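Local coordinates for 3-dehydroquinate dehydratase (Thermus thermophilus, PDB 2UYG), which probably catalyses the trans-dehydration of 3-dehydroquinate to 3-dehydroshikimate through an enolate intermediate, the third step of chorismate biosynthesis, at residues 97-102 with 122-127. Sequence-based numbering, arbitrary orientation.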
ATOM      1  N   GLU A  97      26.593  13.118  -2.325  1.00 23.10           N
ATOM      2  CA  GLU A  97      25.322  13.800  -2.106  1.00 23.10           C
ATOM      3  C   GLU A  97      25.411  14.352  -0.699  1.00 21.14           C
ATOM      4  O   GLU A  97      25.728  13.650   0.195  1.00 22.46           O
ATOM      5  CB  GLU A  97      24.141  12.823  -2.231  1.00 22.31           C
ATOM      6  CG  GLU A  97      22.827  13.485  -2.005  1.00 25.37           C
ATOM      7  CD  GLU A  97      21.598  12.608  -2.289  1.00 27.41           C
ATOM      8  OE1 GLU A  97      20.631  12.581  -1.447  1.00 27.78           O
ATOM      9  OE2 GLU A  97      21.593  11.949  -3.317  1.00 32.19           O
ATOM     10  N   VAL A  98      25.106  15.595  -0.524  1.00 21.74           N
ATOM     11  CA  VAL A  98      25.184  16.296   0.754  1.00 23.29           C
ATOM     12  C   VAL A  98      23.873  16.979   1.061  1.00 23.08           C
ATOM     13  O   VAL A  98      23.180  17.487   0.153  1.00 21.70           O
ATOM     14  CB  VAL A  98      26.423  17.261   0.538  1.00 25.08           C
ATOM     15  CG1 VAL A  98      26.384  18.445   1.268  1.00 32.59           C
ATOM     16  CG2 VAL A  98      27.706  16.455   0.828  1.00 24.57           C
ATOM     17  N   HIS A  99      23.479  17.022   2.346  1.00 24.13           N
ATOM     18  CA  HIS A  99      22.309  17.861   2.764  1.00 23.54           C
ATOM     19  C   HIS A  99      22.637  18.472   4.105  1.00 23.96           C
ATOM     20  O   HIS A  99      23.225  17.788   4.925  1.00 24.46           O
ATOM     21  CB  HIS A  99      21.025  17.053   2.947  1.00 21.32           C
ATOM     22  CG  HIS A  99      20.720  16.166   1.808  1.00 23.94           C
ATOM     23  ND1 HIS A  99      19.936  16.569   0.741  1.00 22.10           N
ATOM     24  CD2 HIS A  99      21.161  14.921   1.505  1.00 24.10           C
ATOM     25  CE1 HIS A  99      19.861  15.577  -0.124  1.00 20.76           C
ATOM     26  NE2 HIS A  99      20.600  14.567   0.307  1.00 23.67           N
ATOM     27  N   LEU A 100      22.224  19.706   4.316  1.00 23.63           N
ATOM     28  CA  LEU A 100      22.417  20.419   5.536  1.00 25.00           C
ATOM     29  C   LEU A 100      21.696  19.771   6.697  1.00 25.51           C
ATOM     30  O   LEU A 100      22.250  19.693   7.780  1.00 21.97           O
ATOM     31  CB  LEU A 100      21.830  21.817   5.410  1.00 25.50           C
ATOM     32  CG  LEU A 100      22.546  22.648   4.323  1.00 29.27           C
ATOM     33  CD1 LEU A 100      21.519  23.610   3.779  1.00 31.83           C
ATOM     34  CD2 LEU A 100      23.746  23.329   4.900  1.00 28.64           C
ATOM     35  N   THR A 101      20.454  19.362   6.437  1.00 25.61           N
ATOM     36  CA  THR A 101      19.551  18.862   7.457  1.00 26.96           C
ATOM     37  C   THR A 101      19.476  17.393   7.374  1.00 27.74           C
ATOM     38  O   THR A 101      19.868  16.796   6.381  1.00 28.31           O
ATOM     39  CB  THR A 101      18.059  19.372   7.285  1.00 28.40           C
ATOM     40  OG1 THR A 101      17.502  18.958   6.018  1.00 30.58           O
ATOM     41  CG2 THR A 101      17.965  20.850   7.319  1.00 26.25           C
ATOM     42  N   ASN A 102      18.942  16.804   8.439  1.00 29.34           N
ATOM     43  CA  ASN A 102      18.778  15.373   8.547  1.00 29.88           C
ATOM     44  C   ASN A 102      17.440  15.049   7.909  1.00 30.97           C
ATOM     45  O   ASN A 102      16.362  15.336   8.495  1.00 29.95           O
ATOM     46  CB  ASN A 102      18.741  14.952  10.026  1.00 30.12           C
ATOM     47  CG  ASN A 102      18.604  13.441  10.195  1.00 30.88           C
ATOM     48  OD1 ASN A 102      18.239  12.722   9.254  1.00 28.22           O
ATOM     49  ND2 ASN A 102      18.908  12.957  11.383  1.00 33.11           N
ATOM     50  N   ILE A 122      26.559   9.484   0.951  1.00 23.60           N
ATOM     51  CA  ILE A 122      25.665  10.505   1.408  1.00 23.87           C
ATOM     52  C   ILE A 122      26.016  11.011   2.766  1.00 23.36           C
ATOM     53  O   ILE A 122      26.374  10.245   3.672  1.00 22.75           O
ATOM     54  CB  ILE A 122      24.133  10.050   1.248  1.00 24.88           C
ATOM     55  CG1 ILE A 122      23.152  11.079   1.820  1.00 27.18           C
ATOM     56  CG2 ILE A 122      23.891   8.694   1.754  1.00 29.91           C
ATOM     57  CD1 ILE A 122      21.754  10.949   1.174  1.00 32.21           C
ATOM     58  N   VAL A 123      25.991  12.338   2.906  1.00 22.20           N
ATOM     59  CA  VAL A 123      26.198  12.922   4.173  1.00 22.68           C
ATOM     60  C   VAL A 123      25.157  13.909   4.521  1.00 23.67           C
ATOM     61  O   VAL A 123      24.906  14.896   3.823  1.00 24.83           O
ATOM     62  CB  VAL A 123      27.709  13.361   4.533  1.00 23.69           C
ATOM     63  CG1 VAL A 123      28.688  13.124   3.503  1.00 22.07           C
ATOM     64  CG2 VAL A 123      27.773  14.624   5.201  1.00 26.43           C
ATOM     65  N   SER A 124      24.473  13.663   5.613  1.00 24.30           N
ATOM     66  CA  SER A 124      23.523  14.707   5.993  1.00 26.92           C
ATOM     67  C   SER A 124      23.110  14.935   7.440  1.00 25.62           C
ATOM     68  O   SER A 124      23.118  14.042   8.233  1.00 24.04           O
ATOM     69  CB  SER A 124      22.282  14.518   5.132  1.00 29.62           C
ATOM     70  OG  SER A 124      21.588  13.403   5.550  1.00 32.08           O
ATOM     71  N   GLY A 125      22.790  16.205   7.748  1.00 26.60           N
ATOM     72  CA  GLY A 125      22.384  16.639   9.083  1.00 25.61           C
ATOM     73  C   GLY A 125      23.370  17.548   9.796  1.00 25.93           C
ATOM     74  O   GLY A 125      23.102  18.015  10.852  1.00 24.91           O
ATOM     75  N   PHE A 126      24.550  17.739   9.231  1.00 26.80           N
ATOM     76  CA  PHE A 126      25.623  18.442   9.885  1.00 25.73           C
ATOM     77  C   PHE A 126      25.655  19.897   9.537  1.00 26.96           C
ATOM     78  O   PHE A 126      26.650  20.532   9.752  1.00 28.37           O
ATOM     79  CB  PHE A 126      26.974  17.740   9.542  1.00 24.20           C
ATOM     80  CG  PHE A 126      26.921  16.288   9.747  1.00 22.12           C
ATOM     81  CD1 PHE A 126      26.829  15.431   8.703  1.00 22.42           C
ATOM     82  CD2 PHE A 126      26.855  15.780  10.998  1.00 20.10           C
ATOM     83  CE1 PHE A 126      26.685  14.069   8.890  1.00 20.53           C
ATOM     84  CE2 PHE A 126      26.744  14.475  11.211  1.00 23.95           C
ATOM     85  CZ  PHE A 126      26.607  13.573  10.139  1.00 23.73           C
ATOM     86  N   GLY A 127      24.612  20.473   8.966  1.00 28.52           N
ATOM     87  CA  GLY A 127      24.721  21.850   8.444  1.00 26.72           C
ATOM     88  C   GLY A 127      25.857  22.059   7.442  1.00 27.24           C
ATOM     89  O   GLY A 127      26.174  21.218   6.613  1.00 25.81           O
TER
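Val98 and Val123 sit side by side where the last two strands of the flavodoxin-like parallel sheet of a type II dehydroquinase run together, the axes of 97-99 and 122-124 approaching to 4.8 Å. Backbone bonds from Val123 straddle Val98: Val123 N donates to Glu97 O at 3.0 Å, and His99 N to Val123 O. Gly125 N closes the parallel pattern on His99 O over 3.3 Å, from above the carbonyl plane; beyond the strands Gly127 N meets a lone pair of Leu100 O at 2.8 Å. Gly125, with phi 112° and psi -8°, turns where a CB would jam against the preceding carbonyl. Helix 129-140 packs on the valine face, and Ile122 to Ser124 pair antiparallel with a strand of a second subunit, carrying the sheet across the interface.

The other face holds His99, the predicted proton donor, near Asn73 of the predicted substrate site and a bound glycerol. Carbon atoms border its ring near the plane: Ser124 CB, 3.8 Å from His99 CD2, and Ile122 CD1, 3.9 Å from His99 NE2. A phenylalanine in place of His99 has no ring N-H and would probably leave Glu97 OE1 without that partner and the site without its predicted proton donor. Glu97, its CG anti to the backbone N (chi1 180°), lies alongside Ile122, with Glu97 OE1 3.3 Å from Ile122 CD1; Ser113 OG bonds OE1 and Thr115 OG1 bonds OE2. His99 NE2 donates to the anti lone pair of Glu97 OE1 at 2.6 Å, with that oxygen almost exactly in the imidazole plane.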